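Local coordinates for protein GTP pyrophosphokinase YjbM (Bacillus subtilis, PDB 5DEC) that makes the alarmones ppGpp and pppGpp by transferring pyrophosphate from ATP to GDP or GTP, acting as an allosterically activated homotetramer, at residues Lys32-Leu37 against Ser45-Val50; Phe49-Val54 against Arg84-Phe89; Asp91-Val96 against Ile147-Leu152. All coordinates share one frame; numbering follows the deposited sequence.

Contact 1: Lys32-Leu37 against Ser45-Val50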
loop_
_atom_site.group_PDB
_atom_site.type_symbol
_atom_site.label_atom_id
_atom_site.label_comp_id
_atom_site.label_asym_id
_atom_site.label_seq_id
_atom_site.Cartn_x
_atom_site.Cartn_y
_atom_site.Cartn_z
ATOM N N LYS B 32 10.508 2.954 7.521
ATOM C CA LYS B 32 9.608 1.933 8.053
ATOM C C LYS B 32 10.314 0.604 8.247
ATOM O O LYS B 32 9.860 -0.232 9.015
ATOM C CB LYS B 32 8.389 1.738 7.133
ATOM C CG LYS B 32 7.389 2.870 7.219
ATOM C CD LYS B 32 6.295 2.782 6.149
ATOM C CE LYS B 32 5.343 3.977 6.285
ATOM N NZ LYS B 32 4.369 4.072 5.167
ATOM N N GLY B 33 11.438 0.417 7.567
ATOM C CA GLY B 33 12.230 -0.793 7.725
ATOM C C GLY B 33 12.907 -0.898 9.080
ATOM O O GLY B 33 13.285 -1.981 9.512
ATOM N N ILE B 34 13.093 0.239 9.739
ATOM C CA ILE B 34 13.739 0.265 11.046
ATOM C C ILE B 34 12.898 -0.510 12.048
ATOM O O ILE B 34 13.405 -1.384 12.748
ATOM C CB ILE B 34 13.954 1.713 11.532
ATOM C CG1 ILE B 34 14.998 2.413 10.662
ATOM C CG2 ILE B 34 14.379 1.736 13.007
ATOM C CD1 ILE B 34 15.080 3.896 10.892
ATOM N N ARG B 35 11.603 -0.203 12.105
ATOM C CA ARG B 35 10.701 -0.894 13.028
ATOM C C ARG B 35 10.646 -2.389 12.724
ATOM O O ARG B 35 10.676 -3.214 13.638
ATOM C CB ARG B 35 9.286 -0.295 12.977
ATOM C CG ARG B 35 8.285 -0.989 13.894
ATOM C CD ARG B 35 6.949 -0.281 13.877
ATOM N NE ARG B 35 5.952 -0.976 14.686
ATOM C CZ ARG B 35 5.829 -0.843 16.003
ATOM N NH1 ARG B 35 6.649 -0.049 16.675
ATOM N NH2 ARG B 35 4.886 -1.511 16.652
ATOM N N THR B 36 10.561 -2.739 11.441
ATOM C CA THR B 36 10.537 -4.149 11.051
ATOM C C THR B 36 11.749 -4.924 11.569
ATOM O O THR B 36 11.599 -5.999 12.150
ATOM C CB THR B 36 10.470 -4.311 9.522
ATOM O OG1 THR B 36 9.267 -3.709 9.032
ATOM C CG2 THR B 36 10.488 -5.788 9.150
ATOM N N LEU B 37 12.942 -4.365 11.365
ATOM C CA LEU B 37 14.190 -4.954 11.862
ATOM C C LEU B 37 14.179 -5.269 13.365
ATOM O O LEU B 37 14.934 -6.126 13.821
ATOM C CB LEU B 37 15.376 -4.032 11.546
ATOM C CG LEU B 37 16.164 -4.190 10.235
ATOM C CD1 LEU B 37 15.282 -4.200 8.986
ATOM C CD2 LEU B 37 17.258 -3.116 10.127
ATOM N N SER B 45 10.922 -1.340 19.468
ATOM C CA SER B 45 11.287 -0.486 18.338
ATOM C C SER B 45 11.294 0.987 18.761
ATOM O O SER B 45 10.380 1.441 19.443
ATOM C CB SER B 45 10.330 -0.701 17.166
ATOM O OG SER B 45 10.558 0.277 16.167
ATOM N N PRO B 46 12.341 1.729 18.386
ATOM C CA PRO B 46 12.391 3.169 18.679
ATOM C C PRO B 46 11.460 3.992 17.775
ATOM O O PRO B 46 11.302 5.203 17.980
ATOM C CB PRO B 46 13.865 3.525 18.441
ATOM C CG PRO B 46 14.340 2.513 17.447
ATOM C CD PRO B 46 13.590 1.242 17.767
ATOM N N ILE B 47 10.852 3.340 16.796
ATOM C CA ILE B 47 9.905 3.994 15.903
ATOM C C ILE B 47 8.541 3.332 15.988
ATOM O O ILE B 47 8.405 2.118 15.846
ATOM C CB ILE B 47 10.390 3.970 14.444
ATOM C CG1 ILE B 47 11.650 4.832 14.291
ATOM C CG2 ILE B 47 9.280 4.419 13.498
ATOM C CD1 ILE B 47 12.197 4.844 12.878
ATOM N N GLU B 48 7.518 4.134 16.217
ATOM C CA GLU B 48 6.178 3.595 16.281
ATOM C C GLU B 48 5.544 3.642 14.870
ATOM O O GLU B 48 5.059 2.630 14.376
ATOM C CB GLU B 48 5.353 4.386 17.305
ATOM C CG GLU B 48 4.085 3.719 17.718
ATOM C CD GLU B 48 4.333 2.573 18.686
ATOM O OE1 GLU B 48 5.512 2.222 18.939
ATOM O OE2 GLU B 48 3.336 2.024 19.192
ATOM N N PHE B 49 5.552 4.801 14.219
ATOM C CA PHE B 49 5.191 4.832 12.805
ATOM C C PHE B 49 5.792 6.038 12.085
ATOM O O PHE B 49 6.409 6.912 12.701
ATOM C CB PHE B 49 3.661 4.811 12.610
ATOM C CG PHE B 49 2.945 6.038 13.116
ATOM C CD1 PHE B 49 2.603 6.172 14.456
ATOM C CD2 PHE B 49 2.567 7.039 12.227
ATOM C CE1 PHE B 49 1.915 7.307 14.904
ATOM C CE2 PHE B 49 1.882 8.182 12.669
ATOM C CZ PHE B 49 1.562 8.310 14.012
ATOM N N VAL B 50 5.644 6.044 10.762
ATOM C CA VAL B 50 6.292 7.014 9.892
ATOM C C VAL B 50 5.294 7.576 8.894
ATOM O O VAL B 50 4.587 6.812 8.267
ATOM C CB VAL B 50 7.464 6.376 9.119
ATOM C CG1 VAL B 50 8.158 7.399 8.244
ATOM C CG2 VAL B 50 8.455 5.737 10.077
HETATM O O HOH W 1 3.080 6.329 5.809
HETATM O O HOH W 2 4.440 -0.635 19.556
#

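Contact 2: Phe49-Val54 against Arg84-Phe89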
loop_
_atom_site.group_PDB
_atom_site.type_symbol
_atom_site.label_atom_id
_atom_site.label_comp_id
_atom_site.label_asym_id
_atom_site.label_seq_id
_atom_site.Cartn_x
_atom_site.Cartn_y
_atom_site.Cartn_z
ATOM N N PHE B 49 5.552 4.801 14.219
ATOM C CA PHE B 49 5.191 4.832 12.805
ATOM C C PHE B 49 5.792 6.038 12.085
ATOM O O PHE B 49 6.409 6.912 12.701
ATOM C CB PHE B 49 3.661 4.811 12.610
ATOM C CG PHE B 49 2.945 6.038 13.116
ATOM C CD1 PHE B 49 2.603 6.172 14.456
ATOM C CD2 PHE B 49 2.567 7.039 12.227
ATOM C CE1 PHE B 49 1.915 7.307 14.904
ATOM C CE2 PHE B 49 1.882 8.182 12.669
ATOM C CZ PHE B 49 1.562 8.310 14.012
ATOM N N VAL B 50 5.644 6.044 10.762
ATOM C CA VAL B 50 6.292 7.014 9.892
ATOM C C VAL B 50 5.294 7.576 8.894
ATOM O O VAL B 50 4.587 6.812 8.267
ATOM C CB VAL B 50 7.464 6.376 9.119
ATOM C CG1 VAL B 50 8.158 7.399 8.244
ATOM C CG2 VAL B 50 8.455 5.737 10.077
ATOM N N THR B 51 5.221 8.896 8.764
ATOM C CA THR B 51 4.393 9.497 7.724
ATOM C C THR B 51 5.241 10.402 6.857
ATOM O O THR B 51 6.312 10.852 7.273
ATOM C CB THR B 51 3.235 10.343 8.304
ATOM O OG1 THR B 51 3.763 11.534 8.913
ATOM C CG2 THR B 51 2.429 9.537 9.318
ATOM N N GLY B 52 4.735 10.713 5.670
ATOM C CA GLY B 52 5.432 11.609 4.773
ATOM C C GLY B 52 4.463 12.362 3.886
ATOM O O GLY B 52 3.361 11.893 3.599
ATOM N N ARG B 53 4.879 13.542 3.463
ATOM C CA ARG B 53 4.003 14.460 2.760
ATOM C C ARG B 53 4.822 15.427 1.909
ATOM O O ARG B 53 5.867 15.927 2.352
ATOM C CB ARG B 53 3.120 15.187 3.798
ATOM C CG ARG B 53 2.915 16.661 3.589
ATOM C CD ARG B 53 1.929 16.949 2.491
ATOM N NE ARG B 53 0.543 16.645 2.804
ATOM C CZ ARG B 53 -0.273 17.495 3.415
ATOM N NH1 ARG B 53 0.174 18.689 3.790
ATOM N NH2 ARG B 53 -1.528 17.146 3.655
ATOM N N VAL B 54 4.356 15.694 0.687
ATOM C CA VAL B 54 4.877 16.811 -0.098
ATOM C C VAL B 54 3.922 17.993 0.032
ATOM O O VAL B 54 2.712 17.834 -0.103
ATOM C CB VAL B 54 5.075 16.438 -1.591
ATOM C CG1 VAL B 54 5.390 17.681 -2.426
ATOM C CG2 VAL B 54 6.168 15.413 -1.724
ATOM N N ARG B 84 7.677 12.480 8.971
ATOM C CA ARG B 84 7.574 12.570 10.421
ATOM C C ARG B 84 7.746 11.198 10.991
ATOM O O ARG B 84 7.103 10.236 10.538
ATOM C CB ARG B 84 6.245 13.177 10.853
ATOM C CG ARG B 84 6.106 14.575 10.277
ATOM C CD ARG B 84 5.091 15.442 10.967
ATOM N NE ARG B 84 5.182 16.788 10.408
ATOM C CZ ARG B 84 4.172 17.643 10.331
ATOM N NH1 ARG B 84 2.983 17.313 10.818
ATOM N NH2 ARG B 84 4.366 18.845 9.796
ATOM N N ILE B 85 8.625 11.111 11.980
ATOM C CA ILE B 85 8.890 9.849 12.641
ATOM C C ILE B 85 8.329 9.984 14.057
ATOM O O ILE B 85 8.735 10.880 14.790
ATOM C CB ILE B 85 10.403 9.531 12.685
ATOM C CG1 ILE B 85 10.990 9.464 11.262
ATOM C CG2 ILE B 85 10.637 8.231 13.418
ATOM C CD1 ILE B 85 12.544 9.277 11.237
ATOM N N MET B 86 7.400 9.102 14.428
ATOM C CA MET B 86 6.769 9.151 15.753
ATOM C C MET B 86 7.348 8.053 16.640
ATOM O O MET B 86 7.429 6.900 16.222
ATOM C CB MET B 86 5.254 8.978 15.644
ATOM C CG MET B 86 4.491 10.293 15.690
ATOM S SD MET B 86 4.967 11.434 14.372
ATOM C CE MET B 86 4.325 10.601 12.937
ATOM N N CYS B 87 7.741 8.426 17.854
ATOM C CA CYS B 87 8.344 7.496 18.804
ATOM C C CYS B 87 7.508 7.397 20.077
ATOM O O CYS B 87 6.867 8.357 20.469
ATOM C CB CYS B 87 9.765 7.954 19.159
ATOM S SG CYS B 87 10.794 8.372 17.738
ATOM N N GLN B 88 7.559 6.249 20.739
ATOM C CA GLN B 88 6.841 6.040 21.992
ATOM C C GLN B 88 7.413 6.843 23.144
ATOM O O GLN B 88 6.670 7.456 23.908
ATOM C CB GLN B 88 6.875 4.564 22.332
ATOM C CG GLN B 88 5.805 4.093 23.257
ATOM C CD GLN B 88 5.620 2.600 23.141
ATOM O OE1 GLN B 88 6.528 1.833 23.437
ATOM N NE2 GLN B 88 4.451 2.180 22.676
ATOM N N PHE B 89 8.736 6.834 23.274
ATOM C CA PHE B 89 9.406 7.474 24.412
ATOM C C PHE B 89 10.350 8.592 23.970
ATOM O O PHE B 89 10.933 8.538 22.879
ATOM C CB PHE B 89 10.203 6.442 25.228
ATOM C CG PHE B 89 9.365 5.337 25.786
ATOM C CD1 PHE B 89 8.619 5.530 26.940
ATOM C CD2 PHE B 89 9.302 4.103 25.149
ATOM C CE1 PHE B 89 7.835 4.499 27.459
ATOM C CE2 PHE B 89 8.512 3.070 25.660
ATOM C CZ PHE B 89 7.777 3.268 26.814
#

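Contact 3: Asp91-Val96 against Ile147-Leu152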
loop_
_atom_site.group_PDB
_atom_site.type_symbol
_atom_site.label_atom_id
_atom_site.label_comp_id
_atom_site.label_asym_id
_atom_site.label_seq_id
_atom_site.Cartn_x
_atom_site.Cartn_y
_atom_site.Cartn_z
ATOM N N ASP B 91 13.296 9.135 24.960
ATOM C CA ASP B 91 14.657 8.616 24.745
ATOM C C ASP B 91 14.794 7.911 23.387
ATOM O O ASP B 91 15.898 7.751 22.865
ATOM C CB ASP B 91 15.064 7.672 25.870
ATOM C CG ASP B 91 16.559 7.724 26.158
ATOM O OD1 ASP B 91 17.341 7.114 25.395
ATOM O OD2 ASP B 91 16.952 8.404 27.134
ATOM N N ASP B 92 13.672 7.496 22.814
ATOM C CA ASP B 92 13.698 6.923 21.476
ATOM C C ASP B 92 14.165 7.937 20.451
ATOM O O ASP B 92 14.704 7.560 19.415
ATOM C CB ASP B 92 12.326 6.392 21.072
ATOM C CG ASP B 92 11.951 5.145 21.819
ATOM O OD1 ASP B 92 12.886 4.418 22.224
ATOM O OD2 ASP B 92 10.733 4.885 21.982
ATOM N N ILE B 93 13.945 9.218 20.728
ATOM C CA ILE B 93 14.268 10.256 19.756
ATOM C C ILE B 93 15.780 10.342 19.508
ATOM O O ILE B 93 16.219 10.388 18.369
ATOM C CB ILE B 93 13.705 11.607 20.199
ATOM C CG1 ILE B 93 12.181 11.531 20.158
ATOM C CG2 ILE B 93 14.175 12.733 19.282
ATOM C CD1 ILE B 93 11.502 12.729 20.717
ATOM N N GLN B 94 16.569 10.298 20.575
ATOM C CA GLN B 94 18.017 10.336 20.446
ATOM C C GLN B 94 18.509 9.106 19.684
ATOM O O GLN B 94 19.446 9.200 18.900
ATOM C CB GLN B 94 18.679 10.426 21.831
ATOM C CG GLN B 94 20.202 10.536 21.793
ATOM C CD GLN B 94 20.692 11.776 21.064
ATOM O OE1 GLN B 94 20.036 12.820 21.069
ATOM N NE2 GLN B 94 21.851 11.661 20.420
ATOM N N ILE B 95 17.867 7.963 19.913
ATOM C CA ILE B 95 18.228 6.735 19.223
ATOM C C ILE B 95 17.980 6.856 17.720
ATOM O O ILE B 95 18.858 6.539 16.920
ATOM C CB ILE B 95 17.441 5.531 19.795
ATOM C CG1 ILE B 95 17.915 5.233 21.227
ATOM C CG2 ILE B 95 17.620 4.303 18.919
ATOM C CD1 ILE B 95 17.127 4.161 21.928
ATOM N N VAL B 96 16.820 7.385 17.337
ATOM C CA VAL B 96 16.496 7.544 15.923
ATOM C C VAL B 96 17.440 8.556 15.279
ATOM O O VAL B 96 17.954 8.332 14.166
ATOM C CB VAL B 96 15.018 7.981 15.710
ATOM C CG1 VAL B 96 14.756 8.297 14.246
ATOM C CG2 VAL B 96 14.062 6.900 16.205
ATOM N N ILE B 147 13.052 16.007 7.981
ATOM C CA ILE B 147 12.610 14.872 8.782
ATOM C C ILE B 147 12.388 15.375 10.212
ATOM O O ILE B 147 13.310 15.899 10.827
ATOM C CB ILE B 147 13.634 13.733 8.826
ATOM C CG1 ILE B 147 13.999 13.245 7.420
ATOM C CG2 ILE B 147 13.087 12.572 9.690
ATOM C CD1 ILE B 147 15.005 12.111 7.422
ATOM N N GLN B 148 11.172 15.256 10.724
ATOM C CA GLN B 148 10.920 15.587 12.133
ATOM C C GLN B 148 10.776 14.322 12.960
ATOM O O GLN B 148 10.271 13.314 12.473
ATOM C CB GLN B 148 9.669 16.439 12.303
ATOM C CG GLN B 148 9.655 17.734 11.517
ATOM C CD GLN B 148 8.525 18.648 11.976
ATOM O OE1 GLN B 148 8.068 18.560 13.120
ATOM N NE2 GLN B 148 8.033 19.485 11.073
ATOM N N ILE B 149 11.264 14.359 14.200
ATOM C CA ILE B 149 11.129 13.226 15.098
ATOM C C ILE B 149 10.342 13.710 16.338
ATOM O O ILE B 149 10.706 14.711 16.936
ATOM C CB ILE B 149 12.495 12.673 15.501
ATOM C CG1 ILE B 149 13.421 12.608 14.263
ATOM C CG2 ILE B 149 12.354 11.285 16.189
ATOM C CD1 ILE B 149 14.838 12.199 14.618
ATOM N N ARG B 150 9.275 13.002 16.694
ATOM C CA ARG B 150 8.355 13.445 17.744
ATOM C C ARG B 150 7.887 12.276 18.563
ATOM O O ARG B 150 7.748 11.187 18.031
ATOM C CB ARG B 150 7.110 14.112 17.139
ATOM C CG ARG B 150 7.341 15.298 16.238
ATOM C CD ARG B 150 6.033 15.674 15.568
ATOM N NE ARG B 150 6.083 16.981 14.932
ATOM C CZ ARG B 150 5.052 17.541 14.318
ATOM N NH1 ARG B 150 3.891 16.902 14.263
ATOM N NH2 ARG B 150 5.173 18.749 13.786
ATOM N N THR B 151 7.577 12.487 19.841
ATOM C CA THR B 151 6.814 11.461 20.543
ATOM C C THR B 151 5.383 11.513 20.047
ATOM O O THR B 151 4.979 12.486 19.404
ATOM C CB THR B 151 6.819 11.619 22.087
ATOM O OG1 THR B 151 6.252 12.888 22.432
ATOM C CG2 THR B 151 8.244 11.545 22.650
ATOM N N LEU B 152 4.629 10.461 20.344
ATOM C CA LEU B 152 3.216 10.396 20.024
ATOM C C LEU B 152 2.450 11.598 20.601
ATOM O O LEU B 152 1.598 12.186 19.930
ATOM C CB LEU B 152 2.620 9.081 20.550
ATOM C CG LEU B 152 3.160 7.780 19.920
ATOM C CD1 LEU B 152 2.712 6.519 20.684
ATOM C CD2 LEU B 152 2.747 7.693 18.466
#

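Contact 1: Lys32-Leu37 against Ser45-Val50
Arg35 does most of the gripping here. Its chain leaves helix 32-37 extended, with CG anti to the backbone N (chi1 179°), and runs over Ser45 until NH1 donates to the carbonyl O of Ile47 at 2.9 Å. That bond bends to 151° at the hydrogen but uses a lone pair of the oxygen and lies close to the guanidinium plane. The hydroxyl OG of Ser45, from its own segment, donates to the same Ile47 O at 2.9 Å, so two donors hold this one carbonyl. Glu48 runs alongside Arg35, and its OE1 sits 3.4 Å from Arg35 NH1, a long salt bridge with the carboxylate and guanidinium planes 68° apart. Water 2 closes a loop beside it, accepting from Arg35 NH2 and donating to Glu48 OE2 at 2.9 Å, while Glu48 O lies over one face of the guanidinium. One turn back, the extended Lys32 lays CG against Val50 CB at 4.0 Å, and its NZ reaches Val50 O through water 1. Between these polar ends Ile34 CD1 meets Ile47 CD1 at 3.6 Å, the two chains crossing at about a right angle; Ile34 also touches Met99 and Ile47 touches Val96, both of helix 90-102. Just past Ile47, Glu48 and Phe49 both face Met86 of strand 81-87, a classic beta bulge. Lys32 to Arg35, Glu48 and Phe49 all belong to the allosteric pppGpp site shared between neighbouring subunits, where the pairing with Glu48 probably offsets part of the charge of Arg35 and holds its guanidinium in place.

Contact 2: Phe49-Val54 against Arg84-Phe89
Strands 49-54 and 84-87 run antiparallel, their axes 4.9 Å apart at 160°, with the non-hydrogen-bonded pair Val50-Ile85 between two hydrogen-bonded ones: Phe49-Met86, where Met86 N donates to Phe49 O at 3.0 Å nearly along the C=O axis but the return bond from Phe49 N to Met86 O is weak, and the tighter Thr51-Arg84, where Thr51 N reaches Arg84 O at 2.9 Å and Arg84 N, standing above the carbonyl plane, reaches Thr51 O at 2.7 Å. On the face that carries Phe49, the ring takes the crowded position between backbone N and carbonyl carbon (chi1 66°), which swings it over the neighbouring strand. Met86 CB then sits over one ring face, 4.1 Å from the centroid, as a CH-pi contact. The methionine bends twice, bringing CE to 3.4 Å from Phe49 CE2 and SD into an oblique Met-aromatic approach. Strand 49-54 forms one edge of the mixed sheet of the RelA/SpoT synthetase fold, within the chain, and 81-87 is its neighbour; the two carry part of the nucleotide site, since Arg53 and Val54 bind ATP and product, and Arg84 binds ATP. An alanine in place of Phe49 would remove the ring from Met86 CB and CE and would probably loosen their packing, which Leu152 of helix 152-167 also joins. Thr51 OG1 lies 3.6 Å from Arg84 CB, beside the root of that arginine. On the opposite face Val50 and Ile85 turn to helix 11-38, with Ile85 also packed on Val96 and Leu100.

Contact 3: Asp91-Val96 against Ile147-Leu152
The flat groups of the strand, the Arg150 guanidinium and the Gln148 carboxamide, lend neither face nor edge to helix 91-96. They meet each other instead: Arg150 NE and NH2 both point at Gln148 OE1, two weak and strongly bent bonds. Arg150 NH1 goes on to Asn155 OD1 and NH2 to Tyr123 OH, so the arginine is tied down on the side away from the helix.

The interface itself is aliphatic. Helix and strand run nearly antiparallel, at 156° with axes 8.3 Å apart, and Ile149 is the side chain both helix residues use. Ile93 slides past it in the opposite sense, CG2 against Ile149 CG2 at 3.9 Å. One turn on, Val96 sets CG1 against Ile149 CD1 at 3.9 Å. The other end of Ile93, its CD1, crosses Thr151 at about a right angle and stops 4.0 Å from Thr151 CG2. Thr151 holds OG1 in the crowded position (chi1 60°), which places the hydroxyl to hydrogen-bond Asp191 OD2 and Met154 N, the latter as N-cap of helix 152-167, while the methyl is left for Ile93.

Cys87 and Leu100 extend the same buried layer. Helix 90-102 links strand 81-87 to the parallel strand 107-113, so it packs across the sheet as the helix of a beta-alpha-beta crossover spanning the two strands between, part of the alpha/beta core of this RelA/SpoT synthetase.

The three contacts come in order along the chain and run from the edge strand 49-54 through 81-87 to the central strand 139-151 of the mixed sheet, with centres about 9 Å apart for contacts 1 and 2 and for contacts 2 and 3, and about 11 Å for contacts 1 and 3. Contacts 1 and 2 share Phe49 and Val50 on strand 49-54. Contact 2 meets contact 3 through neighbouring parallel strands 81-87 and 139-151, where Cys87 N probably bonds Arg150 O. Ile47 of contact 1 packs on Ile85 of contact 2 and Val96 of contact 3. The packing thus places helix 11-38, with residues of the allosteric site, next to strands 49-54 and 81-87, which carry ATP-binding residues.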